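Local coordinates for protein BWI-1=PROTEASE inhibitor/trypsin inhibitor (Fagopyrum esculentum, PDB 3RDY) that inhibits trypsin as a small serine protease inhibitor of the potato type I family, at residues Q18-V24 and V72-V78; V42-P48 and D60-V66. One frame throughout, in Å; residues are numbered along the deposited sequence.

Overall arrangement
Entering from the N terminus, the chain first lays down residues 18-24, ahead of helix 28-38, and their partner 72-78 arrives only near the C terminus, so interaction 1 closes a loop around most of the fold. Interaction 2 is nested inside that loop: after the helix the chain runs out along strand 43-48, swings through the long 49-60 loop, which interaction 2 closes, and returns as strand 61-66, parallel to the first. The two contacts touch where P76 and V77 pack on V62 and where V73 N probably hydrogen-bonds to F65 O. Together they tie both chain ends to the helix and the sheet.

Interaction 1 of 2, residues Q18-V24 and V72-V78; sequences QEWPELV and VVDTPVV
W20 and P76 meet in the buried part of this contact, where W20 N donates to P76 O (2.9 Å) almost in line with the carbonyl bond. The same oxygen lies at the edge of the indole, in its plane, 3.5 Å from W20 CE3, so the carbonyl that binds the backbone N-H also abuts the ring. Further along that edge, W20 CZ3 meets V78 CG2 at 3.8 Å; a chi1 of -71° sets CG anti to the carbonyl carbon and places the indole among V78, I35 and V62, with NE1 bonded to E38. V78 N returns a bond to Q18 O (3.0 Å, 162° at the hydrogen), and E19 and V77 thereby form a single beta bridge. P76 CD closes against W20 O at 3.4 Å, while I35 of helix 28-38 also touches P76.

The solvent side, at P21, V24 and T75, is held by van der Waals contact without hydrogen bonds between 21-24 and 72-75. T75 turns its methyl CG2 onto P21 N, at 3.5 Å, and V24 CG2 rests against the T75 backbone. V72 is buried and directed at residues 18-24, its CB 3.4 Å from L23 O, and packs on A31. Such pinning of the N-terminal segment beside the C-terminal one, with a tryptophan packed against the helix, is consistent with the compact potato type I inhibitor fold.

Interaction 2 of 2, residues V42-P48 and D60-V66; sequences VRAIVLP and DRVWVFV
Strands 43-48 and 61-66 run parallel, their axes at 32° to each other, joined by six backbone hydrogen bonds that alternate in direction from R43 N-D60 O (2.9 Å) to V66 N-L47 O (2.9 Å). On one face, the I45 and W63 side chains run alongside each other in the same direction. I45 CD1 touches W63 CZ3 at 3.8 Å, and L47 CD1 reaches CE3 of the W63 ring at 3.8 Å. Within its own strand, R61 lays CD over one face of the indole, 3.3 Å above the plane and shifted toward the rim, while its guanidinium pairs with D56 and the C-terminal carboxylate of M79. P48 O approaches the edge of the F65 ring at CD1 (3.6 Å).

A44, V46, V62 and V64 form the opposite face, with V42 and V66 at its ends. A44 CB meets V64 CG2 at 4.0 Å; V46 CG1, anti to the backbone N (chi1 -176°), comes 3.7 Å from V66 CG1. As in relatives of the potato type I family, the loop joining this parallel pair probably carries the protease-binding site. A44 packs on A32 of helix 28-38, V42 and V64 on I35, while W20 and P76 lie against V62.

Interaction 1 of 2, residues Q18-V24 and V72-V78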
loop_
_atom_site.group_PDB
_atom_site.type_symbol
_atom_site.label_atom_id
_atom_site.label_comp_id
_atom_site.label_asym_id
_atom_site.label_seq_id
_atom_site.Cartn_x
_atom_site.Cartn_y
_atom_site.Cartn_z
ATOM N N GLN A 18 -9.521 4.005 1.366
ATOM C CA GLN A 18 -8.854 3.925 0.054
ATOM C C GLN A 18 -7.417 4.443 0.016
ATOM O O GLN A 18 -6.723 4.259 -0.989
ATOM C CB GLN A 18 -9.667 4.704 -0.991
ATOM C CG GLN A 18 -11.065 4.116 -1.283
ATOM C CD GLN A 18 -10.995 2.676 -1.778
ATOM O OE1 GLN A 18 -11.373 1.748 -1.061
ATOM N NE2 GLN A 18 -10.499 2.483 -2.993
ATOM N N GLU A 19 -6.984 5.151 1.054
ATOM C CA GLU A 19 -5.623 5.713 1.035
ATOM C C GLU A 19 -5.084 5.929 2.434
ATOM O O GLU A 19 -5.854 6.145 3.384
ATOM C CB GLU A 19 -5.587 7.038 0.252
ATOM C CG GLU A 19 -6.358 8.150 0.915
ATOM C CD GLU A 19 -7.859 7.993 0.762
ATOM O OE1 GLU A 19 -8.329 7.750 -0.379
ATOM O OE2 GLU A 19 -8.560 8.115 1.786
ATOM N N TRP A 20 -3.756 5.869 2.549
ATOM C CA TRP A 20 -3.068 5.863 3.840
ATOM C C TRP A 20 -1.878 6.826 3.830
ATOM O O TRP A 20 -0.729 6.392 3.984
ATOM C CB TRP A 20 -2.560 4.442 4.148
ATOM C CG TRP A 20 -3.656 3.437 4.494
ATOM C CD1 TRP A 20 -4.084 3.081 5.756
ATOM C CD2 TRP A 20 -4.450 2.664 3.573
ATOM N NE1 TRP A 20 -5.092 2.152 5.668
ATOM C CE2 TRP A 20 -5.340 1.872 4.349
ATOM C CE3 TRP A 20 -4.509 2.574 2.174
ATOM C CZ2 TRP A 20 -6.266 0.980 3.775
ATOM C CZ3 TRP A 20 -5.424 1.678 1.599
ATOM C CH2 TRP A 20 -6.314 0.919 2.407
ATOM N N PRO A 21 -2.139 8.134 3.659
ATOM C CA PRO A 21 -1.059 9.131 3.631
ATOM C C PRO A 21 -0.270 9.101 4.952
ATOM O O PRO A 21 0.927 9.378 4.985
ATOM C CB PRO A 21 -1.831 10.462 3.463
ATOM C CG PRO A 21 -3.232 10.152 4.046
ATOM C CD PRO A 21 -3.470 8.761 3.503
ATOM N N GLU A 22 -0.951 8.742 6.031
ATOM C CA GLU A 22 -0.338 8.687 7.355
ATOM C C GLU A 22 0.737 7.603 7.488
ATOM O O GLU A 22 1.552 7.647 8.415
ATOM C CB GLU A 22 -1.399 8.523 8.463
ATOM C CG GLU A 22 -1.985 7.120 8.627
ATOM C CD GLU A 22 -3.168 6.828 7.696
ATOM O OE1 GLU A 22 -3.854 5.821 7.943
ATOM O OE2 GLU A 22 -3.421 7.591 6.727
ATOM N N LEU A 23 0.745 6.643 6.563
ATOM C CA LEU A 23 1.733 5.557 6.626
ATOM C C LEU A 23 3.061 5.843 5.911
ATOM O O LEU A 23 3.984 5.022 5.953
ATOM C CB LEU A 23 1.123 4.246 6.138
ATOM C CG LEU A 23 0.467 3.321 7.185
ATOM C CD1 LEU A 23 0.125 3.950 8.546
ATOM C CD2 LEU A 23 -0.689 2.499 6.629
ATOM N N VAL A 24 3.151 6.982 5.235
ATOM C CA VAL A 24 4.420 7.366 4.623
ATOM C C VAL A 24 5.382 7.632 5.791
ATOM O O VAL A 24 4.999 8.266 6.761
ATOM C CB VAL A 24 4.271 8.607 3.746
ATOM C CG1 VAL A 24 5.643 9.098 3.239
ATOM C CG2 VAL A 24 3.336 8.298 2.567
ATOM N N VAL A 72 8.182 3.211 3.892
ATOM C CA VAL A 72 7.190 3.668 2.905
ATOM C C VAL A 72 7.478 5.094 2.421
ATOM O O VAL A 72 7.611 6.024 3.223
ATOM C CB VAL A 72 5.755 3.602 3.483
ATOM C CG1 VAL A 72 4.727 4.087 2.462
ATOM C CG2 VAL A 72 5.432 2.175 3.973
ATOM N N VAL A 73 7.570 5.267 1.099
ATOM C CA VAL A 73 7.866 6.594 0.557
ATOM C C VAL A 73 6.779 7.162 -0.336
ATOM O O VAL A 73 6.798 8.359 -0.611
ATOM C CB VAL A 73 9.183 6.614 -0.264
ATOM C CG1 VAL A 73 10.367 6.514 0.659
ATOM C CG2 VAL A 73 9.168 5.511 -1.298
ATOM N N ASP A 74 5.873 6.315 -0.831
ATOM C CA ASP A 74 4.701 6.784 -1.573
ATOM C C ASP A 74 3.445 6.489 -0.767
ATOM O O ASP A 74 3.386 5.484 -0.063
ATOM C CB ASP A 74 4.571 6.063 -2.920
ATOM C CG ASP A 74 5.728 6.355 -3.844
ATOM O OD1 ASP A 74 6.119 5.473 -4.635
ATOM O OD2 ASP A 74 6.246 7.476 -3.775
ATOM N N THR A 75 2.436 7.343 -0.895
ATOM C CA THR A 75 1.158 7.107 -0.214
ATOM C C THR A 75 0.508 5.814 -0.707
ATOM O O THR A 75 0.165 5.712 -1.896
ATOM C CB THR A 75 0.160 8.253 -0.467
ATOM O OG1 THR A 75 0.702 9.474 0.051
ATOM C CG2 THR A 75 -1.179 7.941 0.256
ATOM N N PRO A 76 0.320 4.819 0.193
ATOM C CA PRO A 76 -0.361 3.602 -0.278
ATOM C C PRO A 76 -1.840 3.904 -0.581
ATOM O O PRO A 76 -2.505 4.607 0.195
ATOM C CB PRO A 76 -0.214 2.620 0.901
ATOM C CG PRO A 76 0.967 3.153 1.709
ATOM C CD PRO A 76 0.871 4.664 1.557
ATOM N N VAL A 77 -2.325 3.391 -1.707
ATOM C CA VAL A 77 -3.714 3.563 -2.105
ATOM C C VAL A 77 -4.265 2.254 -2.671
ATOM O O VAL A 77 -3.515 1.391 -3.121
ATOM C CB VAL A 77 -3.891 4.696 -3.149
ATOM C CG1 VAL A 77 -3.363 6.064 -2.587
ATOM C CG2 VAL A 77 -3.224 4.325 -4.443
ATOM N N VAL A 78 -5.575 2.090 -2.629
ATOM C CA VAL A 78 -6.185 0.931 -3.276
ATOM C C VAL A 78 -6.188 1.166 -4.778
ATOM O O VAL A 78 -6.766 2.131 -5.264
ATOM C CB VAL A 78 -7.615 0.681 -2.784
ATOM C CG1 VAL A 78 -8.219 -0.489 -3.527
ATOM C CG2 VAL A 78 -7.615 0.413 -1.265
#

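Interaction 2 of 2, residues V42-P48 and D60-V66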
loop_
_atom_site.group_PDB
_atom_site.type_symbol
_atom_site.label_atom_id
_atom_site.label_comp_id
_atom_site.label_asym_id
_atom_site.label_seq_id
_atom_site.Cartn_x
_atom_site.Cartn_y
_atom_site.Cartn_z
ATOM N N VAL A 42 -8.514 -5.903 1.166
ATOM C CA VAL A 42 -7.317 -5.715 0.371
ATOM C C VAL A 42 -6.112 -6.554 0.810
ATOM O O VAL A 42 -6.029 -7.020 1.955
ATOM C CB VAL A 42 -6.908 -4.225 0.320
ATOM C CG1 VAL A 42 -8.105 -3.366 -0.036
ATOM C CG2 VAL A 42 -6.304 -3.795 1.675
ATOM N N ARG A 43 -5.215 -6.771 -0.151
ATOM C CA ARG A 43 -3.901 -7.323 0.105
ATOM C C ARG A 43 -2.877 -6.235 -0.156
ATOM O O ARG A 43 -2.837 -5.676 -1.256
ATOM C CB ARG A 43 -3.625 -8.467 -0.844
ATOM C CG ARG A 43 -2.439 -9.295 -0.417
ATOM C CD ARG A 43 -2.958 -10.718 -0.269
ATOM N NE ARG A 43 -2.495 -11.467 -1.381
ATOM C CZ ARG A 43 -2.986 -12.601 -1.841
ATOM N NH1 ARG A 43 -4.031 -13.243 -1.292
ATOM N NH2 ARG A 43 -2.381 -13.097 -2.881
ATOM N N ALA A 44 -2.054 -5.948 0.852
ATOM C CA ALA A 44 -0.953 -4.997 0.708
ATOM C C ALA A 44 0.270 -5.731 0.150
ATOM O O ALA A 44 0.586 -6.856 0.562
ATOM C CB ALA A 44 -0.629 -4.376 2.056
ATOM N N ILE A 45 0.963 -5.115 -0.797
ATOM C CA ILE A 45 2.145 -5.748 -1.354
ATOM C C ILE A 45 3.295 -4.770 -1.269
ATOM O O ILE A 45 3.243 -3.704 -1.888
ATOM C CB ILE A 45 1.917 -6.151 -2.824
ATOM C CG1 ILE A 45 0.688 -7.072 -2.945
ATOM C CG2 ILE A 45 3.181 -6.782 -3.367
ATOM C CD1 ILE A 45 0.288 -7.451 -4.393
ATOM N N VAL A 46 4.323 -5.117 -0.493
ATOM C CA VAL A 46 5.474 -4.233 -0.301
ATOM C C VAL A 46 6.512 -4.455 -1.404
ATOM O O VAL A 46 6.975 -5.590 -1.610
ATOM C CB VAL A 46 6.085 -4.461 1.100
ATOM C CG1 VAL A 46 7.245 -3.494 1.383
ATOM C CG2 VAL A 46 4.992 -4.307 2.171
ATOM N N LEU A 47 6.855 -3.382 -2.113
ATOM C CA LEU A 47 7.789 -3.429 -3.247
ATOM C C LEU A 47 8.707 -2.230 -3.186
ATOM O O LEU A 47 8.319 -1.181 -2.684
ATOM C CB LEU A 47 7.045 -3.276 -4.593
ATOM C CG LEU A 47 6.010 -4.235 -5.143
ATOM C CD1 LEU A 47 5.694 -3.824 -6.560
ATOM C CD2 LEU A 47 6.540 -5.659 -5.093
ATOM N N PRO A 48 9.907 -2.340 -3.777
ATOM C CA PRO A 48 10.747 -1.138 -3.871
ATOM C C PRO A 48 10.108 -0.007 -4.675
ATOM O O PRO A 48 9.477 -0.249 -5.698
ATOM C CB PRO A 48 12.008 -1.653 -4.577
ATOM C CG PRO A 48 12.063 -3.111 -4.188
ATOM C CD PRO A 48 10.624 -3.557 -4.201
ATOM N N ASP A 60 -8.894 -4.653 -4.438
ATOM C CA ASP A 60 -8.405 -5.592 -3.421
ATOM C C ASP A 60 -6.871 -5.571 -3.330
ATOM O O ASP A 60 -6.250 -6.513 -2.835
ATOM C CB ASP A 60 -8.892 -7.026 -3.735
ATOM C CG ASP A 60 -8.420 -7.541 -5.098
ATOM O OD1 ASP A 60 -7.675 -6.829 -5.801
ATOM O OD2 ASP A 60 -8.797 -8.675 -5.493
ATOM N N ARG A 61 -6.261 -4.475 -3.779
ATOM C CA ARG A 61 -4.796 -4.459 -3.878
ATOM C C ARG A 61 -4.284 -3.090 -3.455
ATOM O O ARG A 61 -4.818 -2.083 -3.884
ATOM C CB ARG A 61 -4.393 -4.722 -5.325
ATOM C CG ARG A 61 -2.868 -4.562 -5.610
ATOM C CD ARG A 61 -2.513 -4.929 -7.057
ATOM N NE ARG A 61 -3.071 -3.941 -7.985
ATOM C CZ ARG A 61 -3.224 -4.119 -9.293
ATOM N NH1 ARG A 61 -3.756 -3.149 -10.027
ATOM N NH2 ARG A 61 -2.803 -5.234 -9.884
ATOM N N VAL A 62 -3.230 -3.072 -2.644
ATOM C CA VAL A 62 -2.597 -1.829 -2.226
ATOM C C VAL A 62 -1.076 -1.997 -2.381
ATOM O O VAL A 62 -0.449 -2.750 -1.625
ATOM C CB VAL A 62 -2.900 -1.468 -0.744
ATOM C CG1 VAL A 62 -2.116 -0.221 -0.324
ATOM C CG2 VAL A 62 -4.405 -1.203 -0.500
ATOM N N TRP A 63 -0.495 -1.317 -3.358
ATOM C CA TRP A 63 0.970 -1.315 -3.501
ATOM C C TRP A 63 1.555 -0.484 -2.378
ATOM O O TRP A 63 1.089 0.623 -2.108
ATOM C CB TRP A 63 1.408 -0.692 -4.833
ATOM C CG TRP A 63 0.892 -1.383 -6.058
ATOM C CD1 TRP A 63 0.042 -0.862 -6.996
ATOM C CD2 TRP A 63 1.171 -2.727 -6.467
ATOM N NE1 TRP A 63 -0.218 -1.800 -7.971
ATOM C CE2 TRP A 63 0.468 -2.949 -7.676
ATOM C CE3 TRP A 63 1.971 -3.754 -5.945
ATOM C CZ2 TRP A 63 0.524 -4.173 -8.359
ATOM C CZ3 TRP A 63 2.021 -4.966 -6.627
ATOM C CH2 TRP A 63 1.307 -5.155 -7.825
ATOM N N VAL A 64 2.602 -1.000 -1.754
ATOM C CA VAL A 64 3.274 -0.315 -0.661
ATOM C C VAL A 64 4.731 -0.111 -1.061
ATOM O O VAL A 64 5.549 -1.031 -0.958
ATOM C CB VAL A 64 3.120 -1.125 0.680
ATOM C CG1 VAL A 64 3.903 -0.484 1.835
ATOM C CG2 VAL A 64 1.624 -1.243 1.059
ATOM N N PHE A 65 5.033 1.086 -1.561
ATOM C CA PHE A 65 6.349 1.349 -2.151
ATOM C C PHE A 65 7.312 1.858 -1.093
ATOM O O PHE A 65 7.027 2.857 -0.417
ATOM C CB PHE A 65 6.242 2.388 -3.246
ATOM C CG PHE A 65 5.544 1.908 -4.474
ATOM C CD1 PHE A 65 6.126 0.930 -5.276
ATOM C CD2 PHE A 65 4.304 2.438 -4.834
ATOM C CE1 PHE A 65 5.472 0.488 -6.418
ATOM C CE2 PHE A 65 3.649 1.997 -5.961
ATOM C CZ PHE A 65 4.236 1.031 -6.752
ATOM N N VAL A 66 8.461 1.199 -0.988
ATOM C CA VAL A 66 9.434 1.528 0.049
ATOM C C VAL A 66 10.795 1.945 -0.511
ATOM O O VAL A 66 11.200 1.537 -1.615
ATOM C CB VAL A 66 9.610 0.330 1.042
ATOM C CG1 VAL A 66 8.289 0.073 1.828
ATOM C CG2 VAL A 66 10.054 -0.939 0.286
#